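Local coordinates for protein fructokinase (Silicibacter sp., PDB 3C8U) that probably phosphorylates fructose or a related substrate at the expense of ATP, as a putative kinase of a fructose transport system, at residues R22-L27 / H93-Q98. Residues are numbered along the deposited sequence; the frame is centred on the assembly and turned at random.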
# COMPACT_ATOMS: atom_id res chain seq x y z
N ARG A 22 -13.74 11.94 -6.18
CA ARG A 22 -12.63 11.85 -5.27
C ARG A 22 -11.36 11.51 -6.05
O ARG A 22 -11.38 10.76 -7.03
CB ARG A 22 -12.95 10.78 -4.22
CG ARG A 22 -11.90 10.62 -3.20
CD ARG A 22 -12.29 9.61 -2.15
NE ARG A 22 -13.39 10.07 -1.31
CZ ARG A 22 -14.61 9.57 -1.31
NH1 ARG A 22 -14.94 8.57 -2.12
NH2 ARG A 22 -15.51 10.06 -0.50
N GLN A 23 -10.25 12.07 -5.60
CA GLN A 23 -8.93 11.81 -6.22
C GLN A 23 -8.17 10.76 -5.43
O GLN A 23 -8.28 10.66 -4.21
CB GLN A 23 -8.16 13.12 -6.37
CG GLN A 23 -8.76 14.00 -7.51
CD GLN A 23 -8.15 15.38 -7.63
OE1 GLN A 23 -7.55 15.69 -8.65
NE2 GLN A 23 -8.26 16.19 -6.59
N LEU A 24 -7.46 9.93 -6.19
CA LEU A 24 -6.62 8.84 -5.67
C LEU A 24 -5.13 9.09 -5.87
O LEU A 24 -4.63 9.36 -6.97
CB LEU A 24 -7.00 7.51 -6.32
CG LEU A 24 -8.46 7.02 -6.22
CD1 LEU A 24 -8.54 5.57 -6.68
CD2 LEU A 24 -8.93 7.10 -4.83
N VAL A 25 -4.43 8.97 -4.77
CA VAL A 25 -2.98 9.04 -4.75
C VAL A 25 -2.43 7.74 -4.23
O VAL A 25 -2.75 7.30 -3.12
CB VAL A 25 -2.46 10.25 -3.89
CG1 VAL A 25 -0.92 10.23 -3.77
CG2 VAL A 25 -2.94 11.58 -4.46
N ALA A 26 -1.61 7.12 -5.06
CA ALA A 26 -0.95 5.83 -4.73
C ALA A 26 0.42 6.03 -4.11
O ALA A 26 1.23 6.82 -4.60
CB ALA A 26 -0.86 4.95 -5.97
N LEU A 27 0.66 5.33 -3.01
CA LEU A 27 2.00 5.25 -2.40
C LEU A 27 2.37 3.78 -2.37
O LEU A 27 1.77 2.99 -1.65
CB LEU A 27 2.03 5.82 -0.98
CG LEU A 27 3.41 5.61 -0.31
CD1 LEU A 27 4.50 6.38 -1.05
CD2 LEU A 27 3.40 6.02 1.15
N HIS A 93 -12.17 1.65 -7.70
CA HIS A 93 -13.19 2.25 -8.59
C HIS A 93 -14.29 2.95 -7.80
O HIS A 93 -14.71 4.08 -8.15
CB HIS A 93 -13.74 1.27 -9.61
CG HIS A 93 -12.76 0.99 -10.72
ND1 HIS A 93 -12.29 1.97 -11.57
CD2 HIS A 93 -12.15 -0.16 -11.10
CE1 HIS A 93 -11.43 1.44 -12.42
NE2 HIS A 93 -11.33 0.15 -12.16
N ALA A 94 -14.73 2.31 -6.72
CA ALA A 94 -15.86 2.83 -5.91
C ALA A 94 -15.46 4.16 -5.27
O ALA A 94 -16.26 5.10 -5.17
CB ALA A 94 -16.30 1.82 -4.82
N LEU A 95 -14.21 4.25 -4.89
CA LEU A 95 -13.69 5.44 -4.20
C LEU A 95 -13.80 6.72 -5.00
O LEU A 95 -13.98 7.83 -4.45
CB LEU A 95 -12.26 5.24 -3.74
CG LEU A 95 -12.10 4.39 -2.48
CD1 LEU A 95 -10.63 4.03 -2.26
CD2 LEU A 95 -12.73 5.07 -1.24
N LYS A 96 -13.74 6.57 -6.31
CA LYS A 96 -13.79 7.74 -7.21
C LYS A 96 -15.14 8.43 -7.14
O LYS A 96 -15.24 9.64 -6.94
CB LYS A 96 -13.48 7.36 -8.66
CG LYS A 96 -13.55 8.53 -9.64
CD LYS A 96 -13.34 8.04 -11.09
CE LYS A 96 -12.96 9.16 -12.05
NZ LYS A 96 -11.66 9.83 -11.71
N HIS A 97 -16.21 7.65 -7.25
CA HIS A 97 -17.51 8.29 -7.37
C HIS A 97 -18.54 7.98 -6.33
O HIS A 97 -19.57 8.65 -6.28
CB HIS A 97 -18.08 8.13 -8.77
CG HIS A 97 -17.57 9.17 -9.72
ND1 HIS A 97 -17.69 10.52 -9.46
CD2 HIS A 97 -16.89 9.07 -10.89
CE1 HIS A 97 -17.14 11.20 -10.45
NE2 HIS A 97 -16.64 10.35 -11.32
N GLN A 98 -18.26 7.05 -5.44
CA GLN A 98 -19.17 6.84 -4.30
C GLN A 98 -18.84 7.80 -3.18
O GLN A 98 -17.67 8.10 -2.92
CB GLN A 98 -19.11 5.40 -3.78
CG GLN A 98 -19.46 4.41 -4.81
CD GLN A 98 -20.88 4.61 -5.34
OE1 GLN A 98 -21.09 4.81 -6.54
NE2 GLN A 98 -21.86 4.55 -4.44
O HOH W 1 -12.06 11.62 -9.43
O HOH W 2 -9.97 9.57 -9.20
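Arg22 NH1 is gripped by two backbone carbonyl oxygens near the C-terminal end of helix 85-97: Leu95 O at 2.6 Å and Gln98 O at 2.9 Å. The contact thus ties that helix end to the start of strand 23-28, the central strand of a parallel sheet with order 2-3-1-4-5, which runs on into a probable P-loop. Neither bond is straight, the N-H...O angles being 143° and 149°, and both oxygens sit at the guanidinium edge, tilted from its plane. They present themselves differently: the backbone carbonyl of Gln98 receives NH1 nearly head-on, whereas that of Leu95 takes it at a bent C=O...N angle. The aliphatic part of the arginine curls round Leu95 O, with CB 3.1 Å from that oxygen, and the chain bends at chi3 (-69°), which turns NE out of the extended line of CB, CG and CD; NH1 ends on the same carbonyl. NE bonds to Cys124 O and NH2 to Glu99 O, so all three guanidinium nitrogens meet backbone acceptors, and carbonyls near a helix C-terminus, where the dipole is negative, would probably suit the positive charge. A leucine here would probably leave the carbonyls of Leu95 and Gln98 without their shared donor, and those of Cys124 and Glu99 without theirs. The backbone adds a bond: Arg22 N reaches Lys96 O at 2.8 Å, almost straight and on a carbonyl lone pair. Among buried side chains, Leu24 and Leu95 cross at about a right angle, CD2 of Leu24 meeting CB of Leu95 at 4.0 Å; Ala127 and Ile129 of strand 126-131 adjoin them. Beside the partly exposed Lys96, two waters link Arg22 O to Lys96 NZ, which lies 2.9 Å from water 1 and 3.0 Å from water 2.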